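Long-range contacts in uncharacterized protein MJ1480 (Methanocaldococcus jannaschii, PDB 3MGJ), which is the N-terminal domain of an NAD-dependent enzyme that probably converts ornithine to proline with release of ammonia: residues Glu7-Ile12 / Glu77-Glu82; Val34-Ile39 / Tyr48-Val53; Asp23-Met28 / Asn66-Leu71. All blocks are in the same frame, centred on the assembly; numbering follows the deposited sequence.

Contact 1 of 3, residues Glu7-Ile12 / Glu77-Glu82; sequences ELRGHI and EIEEVE
E7 and V81 form a hydrogen-bonded antiparallel pair, E7 N giving its hydrogen to V81 O at 2.9 Å and E7 O accepting from V81 N. They join strand 2-10 to the edge strand 78-83 in the four-stranded sheet of a ferredoxin-like fold with βαββαβ topology. L8 and E80 follow as a non-hydrogen-bonded pair on the face covered by the helices. There L8 CD1 lies 3.6 Å from E80 CG, a contact of methyl with the aliphatic part of the glutamate, while E80 also touches L68 and R69 of helix 58-74. R9 returns to the face of E7 and V81 and pairs with E79 through two backbone bonds, R9 N to E79 O being 2.9 Å. The two side chains lie side by side, pointing the same way. R9 CG is anti to the backbone N (chi1 -168°), and the chain, extended to NE, carries the guanidinium out alongside E79. The salt bridge between them is long, R9 NH1 to E79 OE2 being 3.8 Å. That oxygen stands well out of the guanidinium plane, so the attraction is of charges alone. At H11 the strand has ended, and OE1 of E77 sits 4.2 Å above the imidazole plane, over its centre. I12, in the loop after the strand, also touches L18 of helix 17-27; its CD1 is 4.3 Å from CG2 of I78.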
loop_
_atom_site.group_PDB
_atom_site.type_symbol
_atom_site.label_atom_id
_atom_site.label_comp_id
_atom_site.label_asym_id
_atom_site.label_seq_id
_atom_site.Cartn_x
_atom_site.Cartn_y
_atom_site.Cartn_z
ATOM N N GLU A 7 -4.052 -0.969 12.290
ATOM C CA GLU A 7 -3.435 -0.012 11.393
ATOM C C GLU A 7 -1.932 -0.090 11.483
ATOM O O GLU A 7 -1.384 -0.120 12.562
ATOM C CB GLU A 7 -3.919 1.373 11.740
ATOM C CG GLU A 7 -3.294 2.479 10.984
ATOM C CD GLU A 7 -3.992 3.771 11.316
ATOM O OE1 GLU A 7 -5.141 3.927 10.863
ATOM O OE2 GLU A 7 -3.428 4.609 12.062
ATOM N N LEU A 8 -1.265 -0.189 10.343
ATOM C CA LEU A 8 0.185 -0.074 10.326
ATOM C C LEU A 8 0.501 1.352 10.001
ATOM O O LEU A 8 -0.251 2.008 9.305
ATOM C CB LEU A 8 0.828 -0.979 9.280
ATOM C CG LEU A 8 0.860 -2.477 9.550
ATOM C CD1 LEU A 8 0.959 -2.701 11.032
ATOM C CD2 LEU A 8 -0.379 -3.121 9.020
ATOM N N ARG A 9 1.622 1.835 10.499
ATOM C CA ARG A 9 2.000 3.218 10.275
ATOM C C ARG A 9 3.506 3.290 10.066
ATOM O O ARG A 9 4.274 2.582 10.716
ATOM C CB ARG A 9 1.570 4.047 11.473
ATOM C CG ARG A 9 1.620 5.526 11.297
ATOM C CD ARG A 9 1.460 6.201 12.652
ATOM N NE ARG A 9 1.446 7.664 12.564
ATOM C CZ ARG A 9 2.529 8.445 12.545
ATOM N NH1 ARG A 9 3.756 7.923 12.590
ATOM N NH2 ARG A 9 2.378 9.763 12.474
ATOM N N GLY A 10 3.926 4.124 9.122
ATOM C CA GLY A 10 5.337 4.324 8.864
ATOM C C GLY A 10 5.761 4.082 7.432
ATOM O O GLY A 10 5.258 4.707 6.501
ATOM N N HIS A 11 6.716 3.171 7.268
ATOM C CA HIS A 11 7.268 2.853 5.966
ATOM C C HIS A 11 6.757 1.560 5.401
ATOM O O HIS A 11 7.500 0.610 5.223
ATOM C CB HIS A 11 8.782 2.859 6.021
ATOM C CG HIS A 11 9.354 4.220 5.820
ATOM N ND1 HIS A 11 9.019 5.288 6.630
ATOM C CD2 HIS A 11 10.194 4.710 4.879
ATOM C CE1 HIS A 11 9.649 6.369 6.211
ATOM N NE2 HIS A 11 10.369 6.047 5.148
ATOM N N ILE A 12 5.472 1.553 5.095
ATOM C CA ILE A 12 4.809 0.369 4.586
ATOM C C ILE A 12 5.460 -0.166 3.317
ATOM O O ILE A 12 5.663 -1.368 3.182
ATOM C CB ILE A 12 3.321 0.654 4.313
ATOM C CG1 ILE A 12 2.688 1.286 5.549
ATOM C CG2 ILE A 12 2.603 -0.631 3.931
ATOM C CD1 ILE A 12 3.198 0.680 6.839
ATOM N N GLU A 77 10.911 0.701 11.782
ATOM C CA GLU A 77 10.372 1.683 10.852
ATOM C C GLU A 77 8.851 1.824 10.968
ATOM O O GLU A 77 8.256 2.766 10.443
ATOM C CB GLU A 77 10.797 1.365 9.410
ATOM C CG GLU A 77 12.205 1.841 9.043
ATOM C CD GLU A 77 12.383 3.364 9.162
ATOM O OE1 GLU A 77 12.854 4.001 8.183
ATOM O OE2 GLU A 77 12.053 3.929 10.232
ATOM N N ILE A 78 8.223 0.890 11.665
ATOM C CA ILE A 78 6.774 0.889 11.726
ATOM C C ILE A 78 6.201 0.644 13.116
ATOM O O ILE A 78 6.772 -0.074 13.928
ATOM C CB ILE A 78 6.166 -0.160 10.756
ATOM C CG1 ILE A 78 6.437 -1.562 11.279
ATOM C CG2 ILE A 78 6.694 0.019 9.313
ATOM C CD1 ILE A 78 5.197 -2.285 11.653
ATOM N N GLU A 79 5.060 1.265 13.379
ATOM C CA GLU A 79 4.261 0.930 14.531
ATOM C C GLU A 79 2.900 0.389 14.116
ATOM O O GLU A 79 2.311 0.828 13.141
ATOM C CB GLU A 79 4.113 2.124 15.476
ATOM C CG GLU A 79 3.950 3.474 14.809
ATOM C CD GLU A 79 4.744 4.570 15.516
ATOM O OE1 GLU A 79 5.879 4.285 15.970
ATOM O OE2 GLU A 79 4.235 5.713 15.614
ATOM N N GLU A 80 2.433 -0.594 14.872
ATOM C CA GLU A 80 1.144 -1.230 14.689
ATOM C C GLU A 80 0.213 -0.799 15.849
ATOM O O GLU A 80 0.669 -0.607 16.968
ATOM C CB GLU A 80 1.381 -2.752 14.658
ATOM C CG GLU A 80 0.169 -3.645 14.367
ATOM C CD GLU A 80 -0.623 -3.988 15.618
ATOM O OE1 GLU A 80 -0.247 -3.512 16.707
ATOM O OE2 GLU A 80 -1.625 -4.726 15.519
ATOM N N VAL A 81 -1.077 -0.603 15.578
ATOM C CA VAL A 81 -2.057 -0.309 16.630
ATOM C C VAL A 81 -3.396 -0.901 16.276
ATOM O O VAL A 81 -3.664 -1.169 15.123
ATOM C CB VAL A 81 -2.309 1.204 16.866
ATOM C CG1 VAL A 81 -1.021 1.938 17.139
ATOM C CG2 VAL A 81 -3.071 1.805 15.703
ATOM N N GLU A 82 -4.245 -1.083 17.282
ATOM C CA GLU A 82 -5.590 -1.565 17.057
ATOM C C GLU A 82 -6.550 -0.403 16.955
ATOM O O GLU A 82 -6.311 0.665 17.504
ATOM C CB GLU A 82 -6.020 -2.509 18.167
ATOM C CG GLU A 82 -5.248 -3.815 18.170
ATOM C CD GLU A 82 -5.559 -4.690 19.378
ATOM O OE1 GLU A 82 -6.721 -4.668 19.861
ATOM O OE2 GLU A 82 -4.635 -5.403 19.835
#

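Contact 2 of 3, residues Val34-Ile39 / Tyr48-Val53; sequences VLEFEI and YAKILV
K50 NZ reaches OE1 of E36 at 3.1 Å in a hydrogen-bonded salt bridge, the ammonium approaching that oxygen from above the carboxylate plane. The two side chains run side by side and point the same way; K50 NZ also has a weak, long ion pair with E7. Next to them E38 packs on Y48. CB of E38 lies over one face of the ring, 3.6 Å from its centroid and 20° off the normal, a CH-pi contact. Y48 CG stands between its backbone N and carbonyl carbon (chi1 74°), which starts the ring on its course alongside E38. The E38 carboxylate is parallel to the ring to within 2° but lies above its plane, near OH. E36 OE1 lies near the ring plane at its edge, 3.9 Å from Y48 OH.

What sets these groups in place is the backbone of the hairpin 31-38/47-55. E38 and Y48 exchange two hydrogen bonds, E38 N to Y48 O at 2.9 Å. A classic beta bulge follows: L35 N and, weakly, E36 N both turn to K50 O, at 2.7 Å from L35 N. L35 CD1 packs on L52 CB. On the other face F37 CD2 rests 3.9 Å from A49 CB, and V34 meets I51. Further out, F37 stacks on F37 of the second subunit and packs on its I39, while V34 touches F22 of helix 17-27. The hairpin is thus mainly divided by face: charged and polar groups pair beside E36 and K50, whereas apolar groups around F37 serve the domain interior and the dimer interface.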
loop_
_atom_site.group_PDB
_atom_site.type_symbol
_atom_site.label_atom_id
_atom_site.label_comp_id
_atom_site.label_asym_id
_atom_site.label_seq_id
_atom_site.Cartn_x
_atom_site.Cartn_y
_atom_site.Cartn_z
ATOM N N VAL A 34 -7.414 -5.555 3.244
ATOM C CA VAL A 34 -6.915 -4.199 3.340
ATOM C C VAL A 34 -8.049 -3.218 3.050
ATOM O O VAL A 34 -8.658 -3.268 1.991
ATOM C CB VAL A 34 -5.754 -3.986 2.369
ATOM C CG1 VAL A 34 -5.102 -2.635 2.601
ATOM C CG2 VAL A 34 -4.753 -5.110 2.531
ATOM N N LEU A 35 -8.327 -2.337 4.002
ATOM C CA LEU A 35 -9.467 -1.431 3.932
ATOM C C LEU A 35 -9.093 -0.098 3.355
ATOM O O LEU A 35 -9.778 0.423 2.487
ATOM C CB LEU A 35 -10.051 -1.194 5.323
ATOM C CG LEU A 35 -10.818 -2.347 5.969
ATOM C CD1 LEU A 35 -11.329 -1.907 7.310
ATOM C CD2 LEU A 35 -11.951 -2.812 5.088
ATOM N N GLU A 36 -8.015 0.467 3.875
ATOM C CA GLU A 36 -7.520 1.759 3.422
ATOM C C GLU A 36 -6.012 1.734 3.233
ATOM O O GLU A 36 -5.308 0.921 3.814
ATOM C CB GLU A 36 -7.901 2.861 4.413
ATOM C CG GLU A 36 -9.388 2.916 4.663
ATOM C CD GLU A 36 -9.822 4.152 5.411
ATOM O OE1 GLU A 36 -8.956 4.988 5.769
ATOM O OE2 GLU A 36 -11.044 4.285 5.631
ATOM N N PHE A 37 -5.522 2.640 2.409
ATOM C CA PHE A 37 -4.097 2.822 2.274
ATOM C C PHE A 37 -3.811 4.267 1.911
ATOM O O PHE A 37 -4.245 4.735 0.873
ATOM C CB PHE A 37 -3.536 1.894 1.210
ATOM C CG PHE A 37 -2.073 1.709 1.315
ATOM C CD1 PHE A 37 -1.206 2.721 0.952
ATOM C CD2 PHE A 37 -1.553 0.543 1.813
ATOM C CE1 PHE A 37 0.167 2.574 1.068
ATOM C CE2 PHE A 37 -0.179 0.383 1.926
ATOM C CZ PHE A 37 0.683 1.407 1.546
ATOM N N GLU A 38 -3.073 4.968 2.762
ATOM C CA GLU A 38 -2.792 6.379 2.542
ATOM C C GLU A 38 -1.288 6.650 2.488
ATOM O O GLU A 38 -0.578 6.329 3.427
ATOM C CB GLU A 38 -3.436 7.194 3.662
ATOM C CG GLU A 38 -4.119 8.473 3.208
ATOM C CD GLU A 38 -5.580 8.267 2.775
ATOM O OE1 GLU A 38 -6.002 7.090 2.649
ATOM O OE2 GLU A 38 -6.302 9.285 2.559
ATOM N N ILE A 39 -0.808 7.244 1.400
ATOM C CA ILE A 39 0.601 7.633 1.261
ATOM C C ILE A 39 0.848 9.068 1.732
ATOM O O ILE A 39 -0.001 9.951 1.538
ATOM C CB ILE A 39 1.086 7.512 -0.218
ATOM C CG1 ILE A 39 1.489 6.083 -0.543
ATOM C CG2 ILE A 39 2.264 8.392 -0.491
ATOM C CD1 ILE A 39 0.310 5.169 -0.647
ATOM N N TYR A 48 0.046 4.968 5.883
ATOM C CA TYR A 48 -0.655 4.089 6.795
ATOM C C TYR A 48 -1.557 3.119 6.057
ATOM O O TYR A 48 -2.029 3.401 4.968
ATOM C CB TYR A 48 -1.397 4.868 7.898
ATOM C CG TYR A 48 -2.645 5.596 7.473
ATOM C CD1 TYR A 48 -3.812 4.900 7.162
ATOM C CD2 TYR A 48 -2.681 6.984 7.420
ATOM C CE1 TYR A 48 -4.971 5.562 6.781
ATOM C CE2 TYR A 48 -3.851 7.663 7.041
ATOM C CZ TYR A 48 -4.983 6.940 6.720
ATOM O OH TYR A 48 -6.135 7.589 6.344
ATOM N N ALA A 49 -1.751 1.954 6.642
ATOM C CA ALA A 49 -2.657 0.975 6.093
ATOM C C ALA A 49 -3.631 0.533 7.176
ATOM O O ALA A 49 -3.236 0.290 8.305
ATOM C CB ALA A 49 -1.869 -0.197 5.581
ATOM N N LYS A 50 -4.910 0.458 6.840
ATOM C CA LYS A 50 -5.873 -0.192 7.713
ATOM C C LYS A 50 -6.220 -1.576 7.164
ATOM O O LYS A 50 -6.576 -1.733 6.012
ATOM C CB LYS A 50 -7.138 0.637 7.867
ATOM C CG LYS A 50 -6.960 1.948 8.540
ATOM C CD LYS A 50 -8.314 2.574 8.757
ATOM C CE LYS A 50 -8.220 3.834 9.601
ATOM N NZ LYS A 50 -8.317 5.078 8.803
ATOM N N ILE A 51 -6.103 -2.578 8.015
ATOM C CA ILE A 51 -6.334 -3.949 7.647
ATOM C C ILE A 51 -7.300 -4.525 8.651
ATOM O O ILE A 51 -7.115 -4.367 9.854
ATOM C CB ILE A 51 -5.042 -4.751 7.758
ATOM C CG1 ILE A 51 -4.002 -4.192 6.798
ATOM C CG2 ILE A 51 -5.304 -6.218 7.537
ATOM C CD1 ILE A 51 -2.602 -4.521 7.183
ATOM N N LEU A 52 -8.333 -5.178 8.133
ATOM C CA LEU A 52 -9.284 -5.941 8.919
ATOM C C LEU A 52 -8.788 -7.373 9.057
ATOM O O LEU A 52 -8.410 -8.000 8.073
ATOM C CB LEU A 52 -10.610 -5.938 8.191
ATOM C CG LEU A 52 -11.889 -6.435 8.839
ATOM C CD1 LEU A 52 -12.403 -5.401 9.811
ATOM C CD2 LEU A 52 -12.884 -6.671 7.718
ATOM N N VAL A 53 -8.777 -7.879 10.286
ATOM C CA VAL A 53 -8.300 -9.222 10.587
ATOM C C VAL A 53 -9.490 -10.054 10.983
ATOM O O VAL A 53 -10.306 -9.624 11.769
ATOM C CB VAL A 53 -7.301 -9.209 11.756
ATOM C CG1 VAL A 53 -6.850 -10.616 12.086
ATOM C CG2 VAL A 53 -6.115 -8.362 11.410
#

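Contact 3 of 3, residues Asp23-Met28 / Asn66-Leu71; sequences DKILDM and NELRDL
K24 NZ and E67 OE1 make the one polar contact between segments 23-28 and 66-71, a long salt bridge of 3.7 Å. The side chains cross obliquely, and the distance is consistent with a weak, long-range attraction. On the side toward the sheet the contact is apolar. L68 brings both methyls to I25, the two side chains crossing at about a right angle, with CD2 of L68 4.1 Å from CG1 of I25; CD1 of L68 also meets CB of K24, at 4.2 Å. M28, modelled as selenomethionine, sets SE 3.8 Å from CG of E67, but its terminal methyl and the placement of the K24 side chain are both uncertain. The backbone O of M28 accepts a hydrogen bond from NE2 of H60, in helix 58-74. The short helical segments run nearly antiparallel, at 157°, with axes 10.5 Å apart, as befits the two helices packed on one face of a ferredoxin-like sheet. L71 continues the helix pair by packing against I17 and V21 of helix 17-27. Toward the strands, I25 and L26 touch Y32 of strand 31-38.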
loop_
_atom_site.group_PDB
_atom_site.type_symbol
_atom_site.label_atom_id
_atom_site.label_comp_id
_atom_site.label_asym_id
_atom_site.label_seq_id
_atom_site.Cartn_x
_atom_site.Cartn_y
_atom_site.Cartn_z
ATOM N N ASP A 23 1.070 -13.043 5.874
ATOM C CA ASP A 23 1.519 -14.408 6.044
ATOM C C ASP A 23 1.186 -14.933 7.415
ATOM O O ASP A 23 0.758 -16.070 7.559
ATOM C CB ASP A 23 3.020 -14.505 5.792
ATOM C CG ASP A 23 3.343 -14.793 4.338
ATOM O OD1 ASP A 23 2.433 -15.262 3.612
ATOM O OD2 ASP A 23 4.508 -14.569 3.934
ATOM N N LYS A 24 1.383 -14.092 8.421
ATOM C CA LYS A 24 1.171 -14.509 9.788
ATOM C C LYS A 24 -0.300 -14.775 10.049
ATOM O O LYS A 24 -0.660 -15.852 10.509
ATOM C CB LYS A 24 1.735 -13.482 10.760
ATOM C CG LYS A 24 2.023 -14.058 12.134
ATOM C CD LYS A 24 3.187 -15.050 12.147
ATOM C CE LYS A 24 2.972 -16.144 13.172
ATOM N NZ LYS A 24 4.248 -16.615 13.789
ATOM N N ILE A 25 -1.148 -13.802 9.739
ATOM C CA ILE A 25 -2.589 -14.014 9.741
ATOM C C ILE A 25 -3.002 -15.331 9.043
ATOM O O ILE A 25 -3.641 -16.186 9.664
ATOM C CB ILE A 25 -3.331 -12.814 9.120
ATOM C CG1 ILE A 25 -2.771 -11.502 9.677
ATOM C CG2 ILE A 25 -4.820 -12.917 9.375
ATOM C CD1 ILE A 25 -3.420 -10.257 9.100
ATOM N N LEU A 26 -2.624 -15.509 7.776
ATOM C CA LEU A 26 -2.958 -16.754 7.061
ATOM C C LEU A 26 -2.423 -18.009 7.756
ATOM O O LEU A 26 -3.205 -18.909 8.070
ATOM C CB LEU A 26 -2.538 -16.713 5.588
ATOM C CG LEU A 26 -3.216 -15.631 4.728
ATOM C CD1 LEU A 26 -2.490 -15.411 3.416
ATOM C CD2 LEU A 26 -4.661 -15.937 4.468
ATOM N N ASP A 27 -1.116 -18.075 8.016
ATOM C CA ASP A 27 -0.572 -19.153 8.857
ATOM C C ASP A 27 -1.468 -19.511 10.064
ATOM O O ASP A 27 -1.683 -20.682 10.357
ATOM C CB ASP A 27 0.820 -18.799 9.392
ATOM C CG ASP A 27 1.919 -18.904 8.341
ATOM O OD1 ASP A 27 1.659 -19.393 7.203
ATOM O OD2 ASP A 27 3.054 -18.483 8.681
HETATM N N MSE A 28 -1.974 -18.510 10.780
HETATM C CA MSE A 28 -2.723 -18.800 11.991
HETATM C C MSE A 28 -4.194 -19.102 11.745
HETATM O O MSE A 28 -4.947 -19.313 12.688
HETATM C CB MSE A 28 -2.595 -17.665 12.983
HETATM C CG MSE A 28 -1.174 -17.283 13.295
HETATM SE SE MSE A 28 -1.092 -16.100 14.854
HETATM C CE MSE A 28 -0.148 -14.682 13.972
ATOM N N ASN A 66 -2.086 -10.120 18.810
ATOM C CA ASN A 66 -0.916 -10.031 19.682
ATOM C C ASN A 66 0.412 -10.372 18.997
ATOM O O ASN A 66 1.418 -9.700 19.211
ATOM C CB ASN A 66 -1.118 -10.837 20.961
ATOM C CG ASN A 66 -2.156 -10.196 21.894
ATOM O OD1 ASN A 66 -2.636 -10.820 22.845
ATOM N ND2 ASN A 66 -2.514 -8.940 21.611
ATOM N N GLU A 67 0.406 -11.404 18.166
ATOM C CA GLU A 67 1.511 -11.661 17.259
ATOM C C GLU A 67 1.830 -10.469 16.349
ATOM O O GLU A 67 3.003 -10.143 16.118
ATOM C CB GLU A 67 1.158 -12.844 16.382
ATOM C CG GLU A 67 1.256 -14.159 17.093
ATOM C CD GLU A 67 2.686 -14.578 17.252
ATOM O OE1 GLU A 67 3.511 -14.175 16.402
ATOM O OE2 GLU A 67 2.985 -15.295 18.226
ATOM N N LEU A 68 0.784 -9.843 15.816
ATOM C CA LEU A 68 0.942 -8.695 14.934
ATOM C C LEU A 68 1.451 -7.509 15.726
ATOM O O LEU A 68 2.157 -6.649 15.198
ATOM C CB LEU A 68 -0.390 -8.339 14.277
ATOM C CG LEU A 68 -0.776 -8.892 12.911
ATOM C CD1 LEU A 68 -0.069 -10.190 12.576
ATOM C CD2 LEU A 68 -2.260 -9.064 12.899
ATOM N N ARG A 69 1.076 -7.458 17.001
ATOM C CA ARG A 69 1.522 -6.388 17.871
ATOM C C ARG A 69 3.022 -6.513 18.169
ATOM O O ARG A 69 3.720 -5.506 18.313
ATOM C CB ARG A 69 0.697 -6.375 19.152
ATOM C CG ARG A 69 1.095 -5.310 20.154
ATOM C CD ARG A 69 0.700 -5.750 21.560
ATOM N NE ARG A 69 1.275 -7.054 21.882
ATOM C CZ ARG A 69 0.888 -7.832 22.890
ATOM N NH1 ARG A 69 -0.088 -7.448 23.709
ATOM N NH2 ARG A 69 1.487 -9.004 23.075
ATOM N N ASP A 70 3.516 -7.749 18.231
ATOM C CA ASP A 70 4.929 -8.004 18.523
ATOM C C ASP A 70 5.809 -7.781 17.315
ATOM O O ASP A 70 6.973 -7.405 17.441
ATOM C CB ASP A 70 5.133 -9.421 19.040
ATOM C CG ASP A 70 4.615 -9.606 20.454
ATOM O OD1 ASP A 70 4.347 -8.569 21.113
ATOM O OD2 ASP A 70 4.477 -10.782 20.900
ATOM N N LEU A 71 5.245 -8.039 16.146
ATOM C CA LEU A 71 5.882 -7.738 14.867
ATOM C C LEU A 71 6.204 -6.255 14.743
ATOM O O LEU A 71 7.291 -5.882 14.312
ATOM C CB LEU A 71 4.921 -8.097 13.749
ATOM C CG LEU A 71 5.417 -8.692 12.448
ATOM C CD1 LEU A 71 4.461 -8.239 11.384
ATOM C CD2 LEU A 71 6.830 -8.274 12.132
#

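Contacts 1 and 2 belong to one sheet, where strands 2-10 and 47-55 are neighbours: L8 N lies 2.9 Å from A49 O, a probable hydrogen bond. Backbone bonding dominates both, but contact 1 is partly buried and ties the chain's first strand to its last, whereas contact 2 is a surface hairpin that adds a closer, hydrogen-bonded salt bridge, a CH-pi contact and subunit packing. Contact 3 has no hydrogen bond between its segments; it is a partly buried helix pair with a long salt bridge beside the I25/L68 packing. It meets the sheet through V53 of contact 2, whose CG2 approaches I25 and L68, and it borders the last strand of contact 1.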